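Local coordinates for protein putative exotoxin (superantigen) (Streptococcus pyogenes, PDB 1TY0) that acts as a superantigen exotoxin that can use a common surface for T-cell receptor binding and dimerization, at the interface of chains A and B. Numbering follows the deposited sequence. Chains: chain A/B, putative exotoxin (superantigen).

Contact 1: the interface of chains A and B. Residues chain A 140, 144-145; chain B 79-81.
The side chain of A:Gln144 lies against the backbone of B:Thr80, while B:Arg81 reaches A:Thr145. A hydrogen bond joins the chains. The guanidinium nitrogen NH2 of B:Arg81 donates to the hydroxyl OG1 of A:Thr145 at 2.8 Å. The hydroxyl lies in the guanidinium plane; the bond bends to 146° at the hydrogen. The two side chains meet at about a right angle.

Another bond lies within chain A. The amide NE2 of A:Gln144 donates to OE1 of A:Gln140 at 2.6 Å, in the carbonyl plane. It ties two glutamines one helical turn apart and should limit rotation of the A:Gln144 amide.

Other contacts are mainly van der Waals. A:Gln144 runs extended beyond CG (chi2 159°), which carries its amide over to the B:Thr80 backbone; CD is 3.8 Å from CA of B:Thr80. OE1 of A:Gln140 touches CB of B:Phe79 at 3.8 Å, with amide and ring planes 80° apart. OE1 of A:Gln144 makes a close polar approach to the B:Arg81 backbone N, but that N-H points away and the pair does not bond.

Chain A contributes helix 131-146 of the beta-grasp domain. Chain B contributes the loop between strands 69-74 and 84-88 of the OB-fold domain.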
loop_
_atom_site.group_PDB
_atom_site.type_symbol
_atom_site.label_atom_id
_atom_site.label_comp_id
_atom_site.label_asym_id
_atom_site.label_seq_id
_atom_site.Cartn_x
_atom_site.Cartn_y
_atom_site.Cartn_z
ATOM N N GLN A 140 2.248 9.628 -8.505
ATOM C CA GLN A 140 0.978 9.712 -7.800
ATOM C C GLN A 140 0.318 11.066 -8.067
ATOM O O GLN A 140 -0.893 11.142 -8.286
ATOM C CB GLN A 140 1.182 9.511 -6.300
ATOM C CG GLN A 140 0.950 8.077 -5.837
ATOM C CD GLN A 140 -0.483 7.621 -6.054
ATOM O OE1 GLN A 140 -1.424 8.393 -5.878
ATOM N NE2 GLN A 140 -0.658 6.354 -6.423
ATOM N N GLN A 144 -3.271 11.326 -9.926
ATOM C CA GLN A 144 -4.387 12.016 -9.292
ATOM C C GLN A 144 -4.843 13.264 -10.038
ATOM O O GLN A 144 -6.040 13.545 -10.125
ATOM C CB GLN A 144 -3.981 12.439 -7.880
ATOM C CG GLN A 144 -3.711 11.301 -6.916
ATOM C CD GLN A 144 -2.853 11.736 -5.742
ATOM O OE1 GLN A 144 -2.753 12.926 -5.434
ATOM N NE2 GLN A 144 -2.230 10.772 -5.075
ATOM N N THR A 145 -3.882 14.003 -10.576
ATOM C CA THR A 145 -4.160 15.267 -11.245
ATOM C C THR A 145 -4.374 15.242 -12.753
ATOM O O THR A 145 -5.278 15.901 -13.268
ATOM C CB THR A 145 -3.036 16.273 -10.930
ATOM O OG1 THR A 145 -2.800 16.285 -9.518
ATOM C CG2 THR A 145 -3.427 17.677 -11.376
ATOM N N PHE B 79 -6.435 7.452 -3.094
ATOM C CA PHE B 79 -5.323 8.302 -2.696
ATOM C C PHE B 79 -5.536 9.678 -3.309
ATOM O O PHE B 79 -5.962 9.792 -4.459
ATOM C CB PHE B 79 -3.994 7.717 -3.181
ATOM C CG PHE B 79 -3.682 6.366 -2.602
ATOM C CD1 PHE B 79 -3.546 6.197 -1.227
ATOM C CD2 PHE B 79 -3.537 5.259 -3.431
ATOM C CE1 PHE B 79 -3.272 4.943 -0.684
ATOM C CE2 PHE B 79 -3.262 3.997 -2.896
ATOM C CZ PHE B 79 -3.130 3.840 -1.522
ATOM N N THR B 80 -5.263 10.719 -2.534
ATOM C CA THR B 80 -5.424 12.082 -3.026
ATOM C C THR B 80 -4.179 12.877 -2.669
ATOM O O THR B 80 -3.288 12.373 -1.987
ATOM C CB THR B 80 -6.638 12.781 -2.390
ATOM O OG1 THR B 80 -6.315 13.164 -1.048
ATOM C CG2 THR B 80 -7.843 11.842 -2.373
ATOM N N ARG B 81 -4.133 14.123 -3.123
ATOM C CA ARG B 81 -2.998 14.994 -2.866
ATOM C C ARG B 81 -2.934 15.478 -1.422
ATOM O O ARG B 81 -1.936 16.063 -1.009
ATOM C CB ARG B 81 -3.050 16.203 -3.799
ATOM C CG ARG B 81 -4.295 17.060 -3.632
ATOM C CD ARG B 81 -4.177 18.325 -4.455
ATOM N NE ARG B 81 -3.855 18.024 -5.847
ATOM C CZ ARG B 81 -3.441 18.929 -6.729
ATOM N NH1 ARG B 81 -3.294 20.196 -6.363
ATOM N NH2 ARG B 81 -3.171 18.566 -7.976
#

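Contact 2: the interface of chains A and B. Residues chain A 13, 16, 183; chain B 15-16, 19, 183.
In A:Tyr16, CG is anti to the backbone N (chi1 158°), which puts the ring between A:Arg183 and B:Tyr16. In B:Tyr16, CG is anti to the carbonyl carbon (chi1 -61°), and this brings CD1 over that ring. The local pairing therefore departs from exact two-fold symmetry. Both tyrosines belong to helix 5-18 of this staphylococcal/streptococcal superantigen fold.

The B:Tyr16 ring does not lie flat on its twin. Its CD1 comes down over one face of the A:Tyr16 ring, toward the rim, and sits 3.2 Å from CD1 of A:Tyr16. A:Arg183 takes the opposite face. Its guanidinium lies over the phenol end, with CZ of A:Tyr16 3.7 Å from the guanidinium plane.

A:Arg183 also works through its edge. NH1 donates to the backbone O of B:Glu19 at 3.0 Å, in the guanidinium plane and fairly straight (163° at the hydrogen). NH2 donates to the backbone O of A:Tyr16 at 2.8 Å. B:Arg183 makes the matching bond to the B:Tyr16 O. The phenol OH of A:Tyr16 rests on the aliphatic part of B:Glu19, 3.5 Å from CG. The NH2 atoms of A:Arg183 and B:Arg183 are 4.2 Å apart, and their like charges may weaken the contact slightly.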
loop_
_atom_site.group_PDB
_atom_site.type_symbol
_atom_site.label_atom_id
_atom_site.label_comp_id
_atom_site.label_asym_id
_atom_site.label_seq_id
_atom_site.Cartn_x
_atom_site.Cartn_y
_atom_site.Cartn_z
ATOM N N GLN A 13 -1.537 -1.624 -15.992
ATOM C CA GLN A 13 -0.551 -2.266 -15.125
ATOM C C GLN A 13 0.172 -1.230 -14.260
ATOM O O GLN A 13 0.486 -1.488 -13.101
ATOM C CB GLN A 13 0.485 -3.036 -15.952
ATOM C CG GLN A 13 -0.050 -4.294 -16.613
ATOM C CD GLN A 13 -0.643 -5.267 -15.613
ATOM O OE1 GLN A 13 0.069 -5.864 -14.807
ATOM N NE2 GLN A 13 -1.957 -5.424 -15.658
ATOM N N TYR A 16 -2.177 0.236 -11.443
ATOM C CA TYR A 16 -2.267 -0.699 -10.333
ATOM C C TYR A 16 -0.979 -0.741 -9.514
ATOM O O TYR A 16 -1.015 -0.698 -8.287
ATOM C CB TYR A 16 -2.561 -2.115 -10.825
ATOM C CG TYR A 16 -2.148 -3.160 -9.813
ATOM C CD1 TYR A 16 -2.747 -3.214 -8.554
ATOM C CD2 TYR A 16 -1.119 -4.060 -10.092
ATOM C CE1 TYR A 16 -2.330 -4.138 -7.598
ATOM C CE2 TYR A 16 -0.695 -4.985 -9.143
ATOM C CZ TYR A 16 -1.304 -5.019 -7.899
ATOM O OH TYR A 16 -0.886 -5.930 -6.957
ATOM N N ARG A 183 4.522 -5.830 -9.997
ATOM C CA ARG A 183 5.157 -4.741 -9.269
ATOM C C ARG A 183 6.656 -4.994 -9.185
ATOM O O ARG A 183 7.454 -4.068 -9.304
ATOM C CB ARG A 183 4.558 -4.592 -7.868
ATOM C CG ARG A 183 3.357 -3.666 -7.842
ATOM C CD ARG A 183 2.694 -3.615 -6.473
ATOM N NE ARG A 183 1.593 -2.657 -6.479
ATOM C CZ ARG A 183 0.553 -2.696 -5.653
ATOM N NH1 ARG A 183 0.456 -3.654 -4.739
ATOM N NH2 ARG A 183 -0.395 -1.774 -5.743
ATOM N N ASN B 15 -7.502 -9.119 -6.411
ATOM C CA ASN B 15 -6.059 -9.228 -6.257
ATOM C C ASN B 15 -5.472 -7.825 -6.137
ATOM O O ASN B 15 -4.613 -7.573 -5.292
ATOM C CB ASN B 15 -5.473 -9.966 -7.467
ATOM C CG ASN B 15 -4.307 -10.866 -7.097
ATOM O OD1 ASN B 15 -4.192 -11.315 -5.958
ATOM N ND2 ASN B 15 -3.448 -11.151 -8.070
ATOM N N TYR B 16 -5.958 -6.909 -6.971
ATOM C CA TYR B 16 -5.486 -5.528 -6.941
ATOM C C TYR B 16 -5.849 -4.896 -5.605
ATOM O O TYR B 16 -5.005 -4.349 -4.903
ATOM C CB TYR B 16 -6.144 -4.682 -8.040
ATOM C CG TYR B 16 -5.897 -5.103 -9.472
ATOM C CD1 TYR B 16 -4.630 -5.487 -9.907
ATOM C CD2 TYR B 16 -6.927 -5.044 -10.414
ATOM C CE1 TYR B 16 -4.391 -5.798 -11.248
ATOM C CE2 TYR B 16 -6.700 -5.353 -11.754
ATOM C CZ TYR B 16 -5.432 -5.727 -12.164
ATOM O OH TYR B 16 -5.206 -6.019 -13.490
ATOM N N GLU B 19 -3.932 -6.366 -2.253
ATOM C CA GLU B 19 -2.467 -6.352 -2.217
ATOM C C GLU B 19 -2.048 -4.950 -1.786
ATOM O O GLU B 19 -1.586 -4.146 -2.603
ATOM C CB GLU B 19 -1.894 -6.656 -3.607
ATOM C CG GLU B 19 -0.369 -6.780 -3.625
ATOM C CD GLU B 19 0.109 -8.110 -3.075
ATOM O OE1 GLU B 19 -0.624 -8.724 -2.272
ATOM O OE2 GLU B 19 1.228 -8.537 -3.439
ATOM N N ARG B 183 -11.680 -0.481 -5.513
ATOM C CA ARG B 183 -11.344 -0.789 -4.133
ATOM C C ARG B 183 -12.459 -0.279 -3.235
ATOM O O ARG B 183 -12.825 -0.929 -2.258
ATOM C CB ARG B 183 -10.020 -0.141 -3.738
ATOM C CG ARG B 183 -8.817 -0.957 -4.159
ATOM C CD ARG B 183 -7.524 -0.306 -3.709
ATOM N NE ARG B 183 -6.406 -1.242 -3.767
ATOM C CZ ARG B 183 -5.128 -0.878 -3.781
ATOM N NH1 ARG B 183 -4.803 0.405 -3.746
ATOM N NH2 ARG B 183 -4.174 -1.798 -3.825
#

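Contact 3: the interface of chains A and B. Residues chain A 141, 144-145; chain B 81.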
loop_
_atom_site.group_PDB
_atom_site.type_symbol
_atom_site.label_atom_id
_atom_site.label_comp_id
_atom_site.label_asym_id
_atom_site.label_seq_id
_atom_site.Cartn_x
_atom_site.Cartn_y
_atom_site.Cartn_z
ATOM N N TYR A 141 1.110 12.133 -8.051
ATOM C CA TYR A 141 0.573 13.464 -8.310
ATOM C C TYR A 141 -0.019 13.494 -9.714
ATOM O O TYR A 141 -1.136 13.974 -9.922
ATOM C CB TYR A 141 1.670 14.524 -8.200
ATOM C CG TYR A 141 1.205 15.907 -8.608
ATOM C CD1 TYR A 141 0.352 16.648 -7.790
ATOM C CD2 TYR A 141 1.586 16.454 -9.830
ATOM C CE1 TYR A 141 -0.114 17.902 -8.181
ATOM C CE2 TYR A 141 1.125 17.709 -10.234
ATOM C CZ TYR A 141 0.275 18.424 -9.404
ATOM O OH TYR A 141 -0.194 19.660 -9.801
ATOM N N GLN A 144 -3.271 11.326 -9.926
ATOM C CA GLN A 144 -4.387 12.016 -9.292
ATOM C C GLN A 144 -4.843 13.264 -10.038
ATOM O O GLN A 144 -6.040 13.545 -10.125
ATOM C CB GLN A 144 -3.981 12.439 -7.880
ATOM C CG GLN A 144 -3.711 11.301 -6.916
ATOM C CD GLN A 144 -2.853 11.736 -5.742
ATOM O OE1 GLN A 144 -2.753 12.926 -5.434
ATOM N NE2 GLN A 144 -2.230 10.772 -5.075
ATOM N N THR A 145 -3.882 14.003 -10.576
ATOM C CA THR A 145 -4.160 15.267 -11.245
ATOM C C THR A 145 -4.374 15.242 -12.753
ATOM O O THR A 145 -5.278 15.901 -13.268
ATOM C CB THR A 145 -3.036 16.273 -10.930
ATOM O OG1 THR A 145 -2.800 16.285 -9.518
ATOM C CG2 THR A 145 -3.427 17.677 -11.376
ATOM N N ARG B 81 -4.133 14.123 -3.123
ATOM C CA ARG B 81 -2.998 14.994 -2.866
ATOM C C ARG B 81 -2.934 15.478 -1.422
ATOM O O ARG B 81 -1.936 16.063 -1.009
ATOM C CB ARG B 81 -3.050 16.203 -3.799
ATOM C CG ARG B 81 -4.295 17.060 -3.632
ATOM C CD ARG B 81 -4.177 18.325 -4.455
ATOM N NE ARG B 81 -3.855 18.024 -5.847
ATOM C CZ ARG B 81 -3.441 18.929 -6.729
ATOM N NH1 ARG B 81 -3.294 20.196 -6.363
ATOM N NH2 ARG B 81 -3.171 18.566 -7.976
#
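B:Arg81 meets A:Tyr141 at the rim of the phenol ring. The ring belongs to helix 131-146, in the beta-grasp domain of the staphylococcal/streptococcal toxin family. The guanidinium and ring planes are 38° apart, so the groups are neither parallel nor perpendicular. The guanidinium approaches the CE1 side of the ring; CZ of B:Arg81 lies 3.8 Å from CE1 of A:Tyr141. NH2 sits outside the CE1 rim and above the ring plane, on the face that A:Thr145 OG1 occupies. The phenol OH of A:Tyr141 is 3.7 Å from NH2 of B:Arg81.

On that face, OG1 of A:Thr145 stands 3.4 Å above the plane of the A:Tyr141 ring, offset toward the rim. This hydroxyl donates to the backbone O of A:Tyr141 at 2.9 Å, one helical turn back. Since OG1 gives its hydrogen to the helix carbonyl, it can accept from the B:Arg81 NH2. The backbone bond probably orients the hydroxyl to accept from B:Arg81.

A:Tyr141 has CG anti to the backbone N (chi1 174°), which places its ring beside the arginine head. B:Arg81 bends at chi3 (53°), turning its head toward the helix. This arginine hides 80 Å² against chain A here, more than the other residues of the patch.

Contact 1 and contact 3 form one continuous patch. Their C-alpha centres are about 3 Å apart, and they share A:Gln144, A:Thr145 and B:Arg81. Contact 2 lies about 16 Å from contact 1 and about 18 Å from contact 3, measured between the same kind of centres. It shares no residue with either and uses helix 5-18 in both chains. Two-fold symmetry repeats the helix 131-146 patch with the chains exchanged. The dimer is therefore held by peripheral patches as well as by the tyrosine contact. A surface occupied in this way may be unavailable to the T-cell receptor while the dimer lasts.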